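BIFUNCTIONAL PROTEIN Proline utilization A (PutA) (Corynebacterium freiburgense, PDB 5UX5) probably oxidises proline to glutamate in two steps, using an FAD-dependent proline dehydrogenase domain and an NAD-dependent aldehyde dehydrogenase domain with substrate channelling between them. Local coordinates at residues A[191-196]-A[207-212]; A[200-205]-A[475-480]; A[807-812]-A[826-831]; A[927-932]-A[994-999]; A[935-940]-A[987-992]. All coordinates share one frame; numbering follows the deposited sequence.

Overall arrangement
The five contacts fall into three regions. Contacts 1 and 2 are both buried and share helix 202-221 of the proline dehydrogenase barrel: contact 1 works within the barrel wall, whereas contact 2 ties the helix start to 475-480. Contact 3, partly buried, belongs to the aldehyde dehydrogenase region, its centre about 35 Å from that of contact 1. Contacts 4 and 5 share helix 984-997 near the C-terminus; they touch through Leu932 and Leu992, yet contact 4 lies at the surface and contact 5 is buried. Contacts 2 and 5 are apolar packing, contact 1 adds one arginine-to-carbonyl bond, contact 3 a backbone bond and a His-carboxylate bond, and contact 4 a cation-pi stack.

Contact 1 (A[191-196]-A[207-212]); sequences TSVVAQ and ELLKER
The guanidinium of Arg212 is the flat group at the centre of this contact. Leu208 CD2 sits over the middle of one of its faces, 4.1 Å above the plane, while the end of the short helix that carries Val193 meets its edge. There Arg212 NH1 donates to Val193 O at 2.6 Å. The bond lies near the guanidinium plane and arrives on a lone pair in the plane of the carbonyl, but it is bent, with 134° at the hydrogen. An extended run from CG to NE carries the charged group across to this carbonyl, and on the way Arg212 CB passes Val193 CG1 at 3.8 Å, the two side chains sliding past each other in opposite directions.

Away from the guanidinium the contact is apolar. Val194 points toward helix 202-221, and its CG2, anti to its own carbonyl carbon, touches both Leu209 CD2 at 3.6 Å and Leu208 CD2 at 3.9 Å. Val194 CG1 also reaches Leu208 CD2. Leu209 crosses Val194 at about a right angle, and its CD2 lies 4.0 Å from Val193 CB, so this one methyl serves both valines.

Arg212 NH2 forms a salt bridge with Asp164, which holds the other end of the guanidinium. The two segments follow strand 185-189 of the proline dehydrogenase TIM barrel, with the side chain of Val193 about 14 Å from the bound FAD. Helix 202-221 is flanked there by helix 239-251, which receives Leu209 on Val241 and Leu245, and by helix 164-178, where Arg212 rests on Leu171.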
# COMPACT_ATOMS: atom_id res chain seq x y z
N THR A 191 13.80 -3.34 -14.45
CA THR A 191 13.45 -2.19 -13.64
C THR A 191 14.58 -1.19 -13.53
O THR A 191 14.35 -0.09 -13.02
CB THR A 191 13.06 -2.63 -12.25
OG1 THR A 191 14.22 -3.10 -11.57
CG2 THR A 191 12.10 -3.72 -12.36
N SER A 192 15.78 -1.51 -13.98
CA SER A 192 16.80 -0.48 -14.12
C SER A 192 16.68 0.25 -15.45
O SER A 192 17.22 1.35 -15.58
CB SER A 192 18.19 -1.09 -14.03
OG SER A 192 18.38 -1.79 -12.81
N VAL A 193 15.99 -0.34 -16.43
CA VAL A 193 15.87 0.28 -17.75
C VAL A 193 14.61 1.13 -17.85
O VAL A 193 14.60 2.15 -18.55
CB VAL A 193 15.93 -0.81 -18.83
CG1 VAL A 193 15.61 -0.26 -20.19
CG2 VAL A 193 17.31 -1.44 -18.85
N VAL A 194 13.54 0.74 -17.16
CA VAL A 194 12.31 1.51 -17.06
C VAL A 194 12.03 1.73 -15.57
O VAL A 194 11.83 0.76 -14.82
CB VAL A 194 11.14 0.79 -17.74
CG1 VAL A 194 9.83 1.52 -17.46
CG2 VAL A 194 11.37 0.71 -19.22
N ALA A 195 12.03 2.98 -15.13
CA ALA A 195 11.65 3.19 -13.74
C ALA A 195 10.14 3.15 -13.62
O ALA A 195 9.42 3.41 -14.58
CB ALA A 195 12.18 4.51 -13.22
N GLN A 196 9.67 2.84 -12.39
CA GLN A 196 8.24 2.79 -12.06
C GLN A 196 7.47 1.85 -12.99
O GLN A 196 6.39 2.17 -13.47
CB GLN A 196 7.63 4.19 -12.09
CG GLN A 196 8.16 5.15 -11.01
CD GLN A 196 7.69 6.60 -11.18
OE1 GLN A 196 6.76 6.89 -11.93
NE2 GLN A 196 8.33 7.50 -10.46
N GLU A 207 7.10 -2.89 -24.94
CA GLU A 207 7.51 -2.04 -26.05
C GLU A 207 8.50 -0.99 -25.59
O GLU A 207 9.47 -0.69 -26.29
CB GLU A 207 6.30 -1.38 -26.69
CG GLU A 207 5.40 -2.35 -27.44
CD GLU A 207 6.08 -2.99 -28.65
OE1 GLU A 207 6.63 -2.26 -29.51
OE2 GLU A 207 6.08 -4.24 -28.74
N LEU A 208 8.30 -0.46 -24.39
CA LEU A 208 9.23 0.54 -23.89
C LEU A 208 10.59 -0.09 -23.64
O LEU A 208 11.62 0.51 -23.96
CB LEU A 208 8.68 1.19 -22.61
CG LEU A 208 9.44 2.43 -22.12
CD1 LEU A 208 9.59 3.44 -23.24
CD2 LEU A 208 8.83 3.08 -20.90
N LEU A 209 10.62 -1.29 -23.07
CA LEU A 209 11.89 -1.95 -22.77
C LEU A 209 12.65 -2.30 -24.05
O LEU A 209 13.87 -2.13 -24.13
CB LEU A 209 11.63 -3.19 -21.91
CG LEU A 209 11.24 -2.88 -20.45
CD1 LEU A 209 10.38 -3.99 -19.93
CD2 LEU A 209 12.46 -2.67 -19.55
N LYS A 210 11.93 -2.78 -25.07
CA LYS A 210 12.56 -3.09 -26.33
C LYS A 210 13.06 -1.82 -27.00
O LYS A 210 14.17 -1.80 -27.55
CB LYS A 210 11.58 -3.83 -27.24
CG LYS A 210 11.35 -5.27 -26.80
CD LYS A 210 10.53 -6.02 -27.82
CE LYS A 210 9.26 -5.28 -28.17
NZ LYS A 210 8.37 -6.08 -29.08
N GLU A 211 12.25 -0.76 -26.98
CA GLU A 211 12.67 0.51 -27.57
C GLU A 211 13.94 1.03 -26.90
O GLU A 211 14.81 1.61 -27.57
CB GLU A 211 11.53 1.52 -27.45
CG GLU A 211 11.87 2.91 -27.90
CD GLU A 211 10.79 3.89 -27.53
OE1 GLU A 211 9.60 3.48 -27.45
OE2 GLU A 211 11.12 5.07 -27.30
N ARG A 212 14.08 0.81 -25.60
CA ARG A 212 15.23 1.33 -24.89
C ARG A 212 16.45 0.42 -24.93
O ARG A 212 17.58 0.91 -24.88
CB ARG A 212 14.86 1.62 -23.43
CG ARG A 212 13.97 2.82 -23.27
CD ARG A 212 13.72 3.06 -21.82
NE ARG A 212 12.99 4.29 -21.58
CZ ARG A 212 12.57 4.65 -20.37
NH1 ARG A 212 12.81 3.87 -19.34
NH2 ARG A 212 11.92 5.80 -20.19

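Contact 2 (A[200-205]-A[475-480]); sequences WDIDGN and ALLSTL
Leu480 is the hub of the first shell. Its two methyls divide the work: CD2 comes to 3.8 Å from Trp200 CA, packing on the backbone of that residue, and CD1 lies 4.1 Å from Ile202 CB. Beside it Thr479 turns its methyl, not its hydroxyl, to the far end of the indole, CG2 meeting Trp200 CZ3 at 3.8 Å and CH2 a little farther off, with the two side chains crossing obliquely. Ile202 reaches outward with CG1 anti to the backbone N (chi1 -165°), so that its CD1 touches Leu477 CD2 at 4.1 Å, tip to tip and at about a right angle.

Two helix starts meet in this way. Helix 202-221 belongs to the proline dehydrogenase TIM barrel and opens with Asp201 as N-cap: OD1 of Asp201 accepts from Gly204 N at 3.1 Å, with the donor standing well above the carboxylate plane. Leu476 holds the corresponding N-cap position ahead of helix 477-484.

Farther out, the hydroxyl of Thr479 is bonded to Asp473 O, which leaves its methyl directed at the tryptophan. Asp203 makes a salt bridge with Arg244 of helix 239-251, a helix that Ile202 and Leu477 also touch. The indole of Trp200 continues past Thr479 to Ala483 and to Ile550 and Ala551 at the start of helix 550-574, in the aldehyde dehydrogenase region.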
# COMPACT_ATOMS: atom_id res chain seq x y z
N TRP A 200 0.34 -3.11 -14.55
CA TRP A 200 -0.91 -3.37 -15.26
C TRP A 200 -0.78 -3.24 -16.76
O TRP A 200 -1.74 -3.57 -17.48
CB TRP A 200 -2.01 -2.41 -14.77
CG TRP A 200 -2.43 -2.71 -13.36
CD1 TRP A 200 -1.94 -2.13 -12.23
CD2 TRP A 200 -3.40 -3.67 -12.94
NE1 TRP A 200 -2.56 -2.65 -11.13
CE2 TRP A 200 -3.45 -3.61 -11.53
CE3 TRP A 200 -4.23 -4.56 -13.61
CZ2 TRP A 200 -4.30 -4.43 -10.76
CZ3 TRP A 200 -5.08 -5.38 -12.85
CH2 TRP A 200 -5.10 -5.30 -11.44
N ASP A 201 0.36 -2.79 -17.27
CA ASP A 201 0.54 -2.52 -18.69
C ASP A 201 1.71 -3.35 -19.18
O ASP A 201 2.79 -2.81 -19.42
CB ASP A 201 0.77 -1.03 -18.92
CG ASP A 201 0.83 -0.67 -20.41
OD1 ASP A 201 0.24 -1.43 -21.21
OD2 ASP A 201 1.46 0.36 -20.77
N ILE A 202 1.49 -4.66 -19.34
CA ILE A 202 2.59 -5.52 -19.78
C ILE A 202 2.95 -5.23 -21.24
O ILE A 202 4.13 -5.12 -21.56
CB ILE A 202 2.26 -7.02 -19.57
CG1 ILE A 202 3.53 -7.84 -19.68
CG2 ILE A 202 1.31 -7.55 -20.59
CD1 ILE A 202 3.36 -9.26 -19.26
N ASP A 203 1.94 -4.96 -22.09
CA ASP A 203 2.19 -4.68 -23.51
C ASP A 203 3.03 -3.43 -23.68
O ASP A 203 3.98 -3.41 -24.46
CB ASP A 203 0.87 -4.50 -24.30
CG ASP A 203 -0.07 -5.71 -24.26
OD1 ASP A 203 0.34 -6.84 -23.92
OD2 ASP A 203 -1.26 -5.53 -24.61
N GLY A 204 2.67 -2.37 -22.96
CA GLY A 204 3.39 -1.12 -23.06
C GLY A 204 4.76 -1.19 -22.43
O GLY A 204 5.72 -0.62 -22.94
N ASN A 205 4.86 -1.88 -21.30
CA ASN A 205 6.16 -2.04 -20.68
C ASN A 205 7.11 -2.79 -21.61
O ASN A 205 8.29 -2.43 -21.71
CB ASN A 205 6.02 -2.74 -19.33
CG ASN A 205 5.29 -1.88 -18.30
OD1 ASN A 205 4.67 -0.87 -18.63
ND2 ASN A 205 5.38 -2.28 -17.05
N ALA A 475 0.46 -9.72 -11.05
CA ALA A 475 1.51 -10.67 -11.37
C ALA A 475 0.97 -11.90 -12.09
O ALA A 475 1.72 -12.57 -12.79
CB ALA A 475 2.25 -11.11 -10.11
N LEU A 476 -0.32 -12.19 -11.96
CA LEU A 476 -0.92 -13.26 -12.73
C LEU A 476 -1.30 -12.76 -14.13
O LEU A 476 -1.93 -11.71 -14.26
CB LEU A 476 -2.17 -13.78 -12.02
CG LEU A 476 -2.01 -14.18 -10.58
CD1 LEU A 476 -3.40 -14.52 -10.05
CD2 LEU A 476 -1.02 -15.34 -10.41
N LEU A 477 -0.97 -13.55 -15.17
CA LEU A 477 -1.40 -13.18 -16.52
C LEU A 477 -2.90 -13.25 -16.68
O LEU A 477 -3.45 -12.49 -17.48
CB LEU A 477 -0.72 -14.06 -17.58
CG LEU A 477 0.80 -13.95 -17.68
CD1 LEU A 477 1.40 -15.10 -18.42
CD2 LEU A 477 1.20 -12.63 -18.33
N SER A 478 -3.59 -14.13 -15.95
CA SER A 478 -5.05 -14.13 -16.06
C SER A 478 -5.64 -12.81 -15.57
O SER A 478 -6.66 -12.36 -16.10
CB SER A 478 -5.68 -15.33 -15.34
OG SER A 478 -5.16 -15.57 -14.05
N THR A 479 -4.98 -12.16 -14.60
CA THR A 479 -5.41 -10.85 -14.11
C THR A 479 -5.21 -9.78 -15.17
O THR A 479 -6.14 -9.01 -15.46
CB THR A 479 -4.61 -10.49 -12.86
OG1 THR A 479 -4.78 -11.52 -11.90
CG2 THR A 479 -5.05 -9.16 -12.28
N LEU A 480 -4.01 -9.72 -15.75
CA LEU A 480 -3.72 -8.80 -16.85
C LEU A 480 -4.61 -9.06 -18.05
O LEU A 480 -4.77 -8.17 -18.90
CB LEU A 480 -2.25 -8.90 -17.27
CG LEU A 480 -1.27 -8.56 -16.14
CD1 LEU A 480 0.17 -8.79 -16.54
CD2 LEU A 480 -1.49 -7.13 -15.68

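Contact 3 (A[807-812]-A[826-831]); sequences DNVRPG and GIMHAE
Met828, Val809 and His829 carry most of the buried surface. Met828 lies alongside the departing chain: its CG is 3.3 Å from Val809 O and 4.0 Å from Val809 CB, and a bend at the last torsion (chi3 76°) swings CE up to Pro811 N at 3.6 Å, beside the proline ring.

Val809 points at strand 824-830, where its CG2 packs on the bare CA of Gly826 at 4.0 Å. The backbone of Val809 is fixed as well, since its N donates to Ile827 O at 3.0 Å in the plane of the carbonyl.

His829 closes the other end. Its NE2 gives its hydrogen to Asp807 OD1 at 2.6 Å, on the syn lone pair and near the plane of the ring, although carboxylate and imidazole planes stand 56° apart. Ile827 CG2 covers one face of the ring, 3.8 Å above it and offset toward the rim. With NE2 as the donor, the neighbouring carboxylate would be expected to favour a protonated or polarised imidazole.

Asp807 ends strand 804-807, and from it the chain turns off across its neighbour at 74°. Met828 and Pro811 both pack on Trp839 of the following helix. Strand 824-830 lies between strands 728-734 and 804-807, both parallel to it, with strand 786-787 antiparallel beyond 804-807, all within the aldehyde dehydrogenase fold.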
# COMPACT_ATOMS: atom_id res chain seq x y z
N ASP A 807 8.83 24.60 -3.83
CA ASP A 807 9.92 24.63 -2.86
C ASP A 807 9.82 25.89 -1.99
O ASP A 807 9.33 26.94 -2.43
CB ASP A 807 11.26 24.55 -3.62
CG ASP A 807 12.42 24.09 -2.76
OD1 ASP A 807 12.21 23.65 -1.61
OD2 ASP A 807 13.56 24.11 -3.29
N ASN A 808 10.30 25.77 -0.74
CA ASN A 808 10.36 26.89 0.20
C ASN A 808 8.97 27.38 0.62
O ASN A 808 8.74 28.58 0.80
CB ASN A 808 11.20 28.03 -0.38
CG ASN A 808 12.65 27.63 -0.58
OD1 ASN A 808 13.27 27.02 0.30
ND2 ASN A 808 13.19 27.91 -1.76
N VAL A 809 8.03 26.45 0.75
CA VAL A 809 6.70 26.78 1.28
C VAL A 809 6.85 27.14 2.75
O VAL A 809 7.34 26.34 3.55
CB VAL A 809 5.74 25.61 1.08
CG1 VAL A 809 4.49 25.79 1.89
CG2 VAL A 809 5.38 25.48 -0.39
N ARG A 810 6.42 28.41 3.13
CA ARG A 810 6.75 28.83 4.49
C ARG A 810 5.57 28.63 5.43
O ARG A 810 4.41 28.64 4.98
CB ARG A 810 7.18 30.31 4.49
CG ARG A 810 8.50 30.62 3.78
CD ARG A 810 9.69 29.94 4.47
NE ARG A 810 9.74 30.20 5.91
CZ ARG A 810 10.70 29.74 6.72
NH1 ARG A 810 11.70 29.00 6.23
NH2 ARG A 810 10.68 30.03 8.02
N PRO A 811 5.80 28.48 6.74
CA PRO A 811 4.69 28.26 7.68
C PRO A 811 3.74 29.45 7.73
O PRO A 811 4.14 30.59 7.98
CB PRO A 811 5.40 28.08 9.03
CG PRO A 811 6.68 28.82 8.88
CD PRO A 811 7.09 28.56 7.45
N GLY A 812 2.45 29.17 7.56
CA GLY A 812 1.44 30.21 7.55
C GLY A 812 1.19 30.81 6.20
O GLY A 812 0.26 31.62 6.06
N GLY A 826 4.17 20.50 -1.85
CA GLY A 826 5.01 21.60 -1.39
C GLY A 826 6.09 21.10 -0.44
O GLY A 826 5.82 20.25 0.42
N ILE A 827 7.29 21.64 -0.57
CA ILE A 827 8.42 21.30 0.29
C ILE A 827 8.64 22.43 1.26
O ILE A 827 8.75 23.59 0.85
CB ILE A 827 9.71 21.03 -0.50
CG1 ILE A 827 9.45 20.03 -1.63
CG2 ILE A 827 10.81 20.55 0.46
CD1 ILE A 827 10.65 19.77 -2.47
N MET A 828 8.70 22.11 2.55
CA MET A 828 9.08 23.05 3.59
C MET A 828 10.43 22.61 4.14
O MET A 828 10.72 21.41 4.20
CB MET A 828 8.04 23.11 4.70
CG MET A 828 6.64 23.18 4.18
SD MET A 828 5.43 23.27 5.51
CE MET A 828 5.59 24.97 6.05
N HIS A 829 11.28 23.58 4.47
CA HIS A 829 12.59 23.29 5.03
C HIS A 829 12.59 23.73 6.48
O HIS A 829 12.53 24.93 6.77
CB HIS A 829 13.69 23.99 4.24
CG HIS A 829 13.73 23.60 2.80
ND1 HIS A 829 14.39 22.47 2.35
CD2 HIS A 829 13.21 24.20 1.70
CE1 HIS A 829 14.26 22.39 1.04
NE2 HIS A 829 13.56 23.42 0.62
N ALA A 830 12.70 22.77 7.39
CA ALA A 830 12.67 23.04 8.82
C ALA A 830 14.05 22.84 9.45
O ALA A 830 14.85 22.03 8.98
CB ALA A 830 11.64 22.15 9.52
N GLU A 831 14.31 23.62 10.50
CA GLU A 831 15.60 23.57 11.19
C GLU A 831 15.73 22.40 12.14
O GLU A 831 16.86 22.07 12.53
CB GLU A 831 15.82 24.87 11.96

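Contact 4 (A[927-932]-A[994-999]); sequences PAYREL and ALRTGT
Two helical segments come together with Tyr929 CA and Leu995 CA 7.8 Å apart, and the second helix ends just beyond, where Gly998 leaves it with a positive phi of 84°. Tyr929 is sandwiched between two side chains of that helix end. Over one face of its ring lies the guanidinium of Arg996, flat on it with the planes about 20° apart and the centres separated by 4.3 Å. The stack is off-centre: Arg996 CZ stands 33° from the ring normal, NH2 is 3.6 Å above the ring toward its rim, and the phenol oxygen lies over the middle of the guanidinium. The two side chains cross at about a right angle. Arg996 gets there with CG anti to the backbone N and a bend at chi3, which folds the guanidinium back over the tyrosine while its CB lies near Tyr929 OH.

On the opposite face Leu995 CD2 sits 4.3 Å above the plane, also toward the rim. This methyl is shared, for it reaches Ala928 CB at 3.9 Å and Leu932 CD1 at 4.3 Å. One side of the ring is thus packed by hydrocarbon and the other by charge.

Helix 936-953 supplies the counter-ion, Glu946, which makes a salt bridge with Arg996 NH2, and Trp949 of the same helix also touches the arginine. That salt bridge would be expected to hold the guanidinium in place and partly offset its charge while it lies over the electron-rich phenol, a cation-pi stack backed by a carboxylate at the surface of the C-terminal region.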
# COMPACT_ATOMS: atom_id res chain seq x y z
N PRO A 927 -8.00 5.88 45.11
CA PRO A 927 -8.86 6.61 46.06
C PRO A 927 -9.30 7.99 45.58
O PRO A 927 -10.35 8.46 46.03
CB PRO A 927 -8.00 6.70 47.32
CG PRO A 927 -6.93 5.64 47.13
CD PRO A 927 -6.66 5.63 45.67
N ALA A 928 -8.53 8.64 44.69
CA ALA A 928 -8.95 9.94 44.16
C ALA A 928 -10.30 9.86 43.49
O ALA A 928 -11.12 10.78 43.61
CB ALA A 928 -7.93 10.48 43.17
N TYR A 929 -10.59 8.73 42.86
CA TYR A 929 -11.88 8.59 42.21
C TYR A 929 -12.97 8.40 43.25
O TYR A 929 -14.05 8.99 43.13
CB TYR A 929 -11.85 7.40 41.25
CG TYR A 929 -10.88 7.50 40.08
CD1 TYR A 929 -11.25 8.13 38.90
CD2 TYR A 929 -9.59 7.00 40.17
CE1 TYR A 929 -10.36 8.22 37.81
CE2 TYR A 929 -8.70 7.08 39.11
CZ TYR A 929 -9.08 7.70 37.92
OH TYR A 929 -8.19 7.79 36.86
N ARG A 930 -12.70 7.60 44.28
CA ARG A 930 -13.76 7.34 45.25
C ARG A 930 -14.11 8.59 46.04
O ARG A 930 -15.29 8.78 46.39
CB ARG A 930 -13.38 6.16 46.16
CG ARG A 930 -13.49 4.82 45.39
CD ARG A 930 -13.62 3.60 46.27
NE ARG A 930 -12.65 3.64 47.35
CZ ARG A 930 -11.47 3.04 47.33
NH1 ARG A 930 -11.09 2.31 46.28
NH2 ARG A 930 -10.67 3.16 48.38
N GLU A 931 -13.14 9.50 46.21
CA GLU A 931 -13.41 10.80 46.83
C GLU A 931 -14.49 11.58 46.07
O GLU A 931 -15.27 12.31 46.68
CB GLU A 931 -12.13 11.63 46.91
N LEU A 932 -14.54 11.43 44.74
CA LEU A 932 -15.55 12.10 43.92
C LEU A 932 -16.85 11.35 43.90
O LEU A 932 -17.91 11.96 43.72
CB LEU A 932 -15.07 12.25 42.48
CG LEU A 932 -14.14 13.38 42.08
CD1 LEU A 932 -13.81 13.20 40.65
CD2 LEU A 932 -14.82 14.72 42.28
N ALA A 994 -12.80 13.17 33.64
CA ALA A 994 -11.70 14.07 33.31
C ALA A 994 -10.46 13.78 34.15
O ALA A 994 -9.34 14.03 33.70
CB ALA A 994 -12.12 15.53 33.47
N LEU A 995 -10.66 13.33 35.39
CA LEU A 995 -9.53 12.98 36.24
C LEU A 995 -8.73 11.83 35.64
O LEU A 995 -7.52 11.75 35.83
CB LEU A 995 -10.02 12.63 37.64
CG LEU A 995 -9.02 12.26 38.73
CD1 LEU A 995 -8.04 13.37 38.92
CD2 LEU A 995 -9.77 12.00 40.04
N ARG A 996 -9.40 10.96 34.88
CA ARG A 996 -8.79 9.76 34.33
C ARG A 996 -8.14 10.01 32.98
O ARG A 996 -7.13 9.37 32.66
CB ARG A 996 -9.85 8.66 34.22
CG ARG A 996 -9.40 7.39 33.53
CD ARG A 996 -10.46 6.31 33.53
NE ARG A 996 -10.95 5.96 34.86
CZ ARG A 996 -10.40 5.02 35.64
NH1 ARG A 996 -9.35 4.35 35.22
NH2 ARG A 996 -10.91 4.76 36.84
N THR A 997 -8.70 10.90 32.17
CA THR A 997 -8.12 11.18 30.86
C THR A 997 -7.21 12.39 30.86
O THR A 997 -6.41 12.55 29.92
CB THR A 997 -9.22 11.36 29.81
OG1 THR A 997 -10.05 12.47 30.16
CG2 THR A 997 -10.06 10.12 29.73
N GLY A 998 -7.28 13.23 31.90
CA GLY A 998 -6.55 14.48 31.93
C GLY A 998 -7.23 15.65 31.24
O GLY A 998 -6.62 16.72 31.16
N THR A 999 -8.45 15.48 30.75
CA THR A 999 -9.16 16.55 30.06
C THR A 999 -9.47 17.69 31.02
O THR A 999 -9.62 17.50 32.23
CB THR A 999 -10.46 16.01 29.48
OG1 THR A 999 -10.18 14.94 28.59
CG2 THR A 999 -11.22 17.07 28.75

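Contact 5 (A[935-940]-A[987-992]); sequences TEFLKR and FNRLKL
Leu938 points its branched end at the neighbouring helix and meets backbone more than side chain. With CG anti to the carbonyl carbon, CD2 lands 3.4 Å from Arg989 N and 3.7 Å from Arg989 CB, while CD1 comes alongside Asn988 CB at 4.0 Å. Leu938 and Asn988 cross obliquely, and it is the asparagine's CB, not its amide, that does the touching.

Phe937 meets the aliphatic start of the same Arg989. Its CE2 lies 3.8 Å from Arg989 CG and slightly farther from CB, the two side chains crossing at about a right angle. Arg989 leaves with CG anti to the backbone N and then turns sharply (chi2 -86°), carrying its guanidinium away from the other segment, so the phenylalanine packs on methylenes and not on charge; ring and guanidinium planes are almost perpendicular.

The two helices run side by side in the same direction, their segment axes 10.0 Å apart at the closest and inclined by 19°. They are among the helices packed about the parallel strands of the C-terminal region, consistent with a Rossmann-like domain such as the one class B PutA proteins carry after the aldehyde dehydrogenase.

One turn further along helix 984-997, Leu992 points at the partner and sets CD1 3.5 Å from Leu938 O. Its side chain also touches Ala942 of helix 936-953 and Tyr929 and Leu932 of helix 927-932. The diverted guanidinium of Arg989 is taken up by a salt bridge from NH2 to Asp945, with NE bonded to Leu1045 O.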
# COMPACT_ATOMS: atom_id res chain seq x y z
N THR A 935 -22.27 9.14 45.24
CA THR A 935 -23.63 8.70 44.97
C THR A 935 -23.61 7.25 44.50
O THR A 935 -22.58 6.75 44.02
CB THR A 935 -24.30 9.56 43.91
OG1 THR A 935 -24.21 10.93 44.29
CG2 THR A 935 -25.77 9.16 43.71
N GLU A 936 -24.76 6.58 44.64
CA GLU A 936 -24.99 5.33 43.93
C GLU A 936 -24.54 5.49 42.49
O GLU A 936 -23.68 4.75 41.99
CB GLU A 936 -26.47 4.93 44.02
N PHE A 937 -25.09 6.50 41.82
CA PHE A 937 -24.80 6.72 40.41
C PHE A 937 -23.32 7.01 40.19
O PHE A 937 -22.71 6.49 39.24
CB PHE A 937 -25.64 7.88 39.90
CG PHE A 937 -25.30 8.32 38.50
CD1 PHE A 937 -25.81 7.63 37.40
CD2 PHE A 937 -24.49 9.42 38.28
CE1 PHE A 937 -25.53 8.04 36.11
CE2 PHE A 937 -24.20 9.83 37.00
CZ PHE A 937 -24.72 9.14 35.91
N LEU A 938 -22.71 7.84 41.04
CA LEU A 938 -21.31 8.19 40.80
C LEU A 938 -20.38 7.03 41.11
O LEU A 938 -19.37 6.87 40.43
CB LEU A 938 -20.93 9.43 41.60
CG LEU A 938 -21.69 10.67 41.12
CD1 LEU A 938 -21.59 11.78 42.12
CD2 LEU A 938 -21.13 11.10 39.77
N LYS A 939 -20.70 6.21 42.11
CA LYS A 939 -19.89 5.03 42.34
C LYS A 939 -20.00 4.06 41.16
O LYS A 939 -19.02 3.45 40.74
CB LYS A 939 -20.27 4.34 43.65
CG LYS A 939 -19.89 5.15 44.91
CD LYS A 939 -20.32 4.41 46.17
CE LYS A 939 -19.93 5.15 47.46
NZ LYS A 939 -20.41 6.56 47.52
N ARG A 940 -21.19 3.96 40.58
CA ARG A 940 -21.37 3.05 39.46
C ARG A 940 -20.59 3.54 38.25
O ARG A 940 -20.02 2.73 37.51
CB ARG A 940 -22.86 2.93 39.16
CG ARG A 940 -23.17 2.06 37.98
CD ARG A 940 -24.64 2.10 37.68
NE ARG A 940 -24.94 1.27 36.53
CZ ARG A 940 -24.95 -0.06 36.60
NH1 ARG A 940 -24.67 -0.64 37.76
NH2 ARG A 940 -25.22 -0.80 35.52
N PHE A 987 -22.18 16.88 36.63
CA PHE A 987 -20.87 17.51 36.53
C PHE A 987 -19.79 16.73 37.27
O PHE A 987 -18.63 16.74 36.85
CB PHE A 987 -20.92 18.95 37.04
CG PHE A 987 -19.78 19.78 36.55
CD1 PHE A 987 -19.82 20.35 35.29
CD2 PHE A 987 -18.64 19.95 37.33
CE1 PHE A 987 -18.75 21.11 34.80
CE2 PHE A 987 -17.56 20.70 36.85
CZ PHE A 987 -17.61 21.28 35.58
N ASN A 988 -20.12 16.09 38.40
CA ASN A 988 -19.14 15.25 39.09
C ASN A 988 -18.83 13.99 38.28
O ASN A 988 -17.68 13.53 38.24
CB ASN A 988 -19.63 14.90 40.49
CG ASN A 988 -19.55 16.07 41.46
OD1 ASN A 988 -18.85 17.05 41.22
ND2 ASN A 988 -20.25 15.95 42.58
N ARG A 989 -19.85 13.43 37.63
CA ARG A 989 -19.60 12.30 36.75
C ARG A 989 -18.60 12.67 35.66
O ARG A 989 -17.79 11.84 35.25
CB ARG A 989 -20.90 11.80 36.12
CG ARG A 989 -20.75 10.43 35.51
CD ARG A 989 -20.21 10.46 34.06
NE ARG A 989 -19.97 9.11 33.57
CZ ARG A 989 -18.82 8.47 33.73
NH1 ARG A 989 -17.80 9.04 34.33
NH2 ARG A 989 -18.70 7.24 33.30
N LEU A 990 -18.68 13.91 35.14
CA LEU A 990 -17.69 14.38 34.17
C LEU A 990 -16.34 14.66 34.82
O LEU A 990 -15.30 14.54 34.16
CB LEU A 990 -18.21 15.62 33.43
CG LEU A 990 -19.48 15.57 32.56
CD1 LEU A 990 -19.61 16.81 31.75
CD2 LEU A 990 -19.54 14.37 31.67
N LYS A 991 -16.29 15.02 36.10
CA LYS A 991 -15.00 15.23 36.75
C LYS A 991 -14.26 13.90 36.93
O LYS A 991 -13.04 13.83 36.77
CB LYS A 991 -15.18 15.99 38.07
N LEU A 992 -15.01 12.84 37.27
CA LEU A 992 -14.48 11.48 37.30
C LEU A 992 -13.82 11.10 35.99
O LEU A 992 -12.72 10.53 35.97
CB LEU A 992 -15.59 10.48 37.63
CG LEU A 992 -15.91 10.14 39.08
CD1 LEU A 992 -17.15 9.25 39.12
CD2 LEU A 992 -14.71 9.42 39.66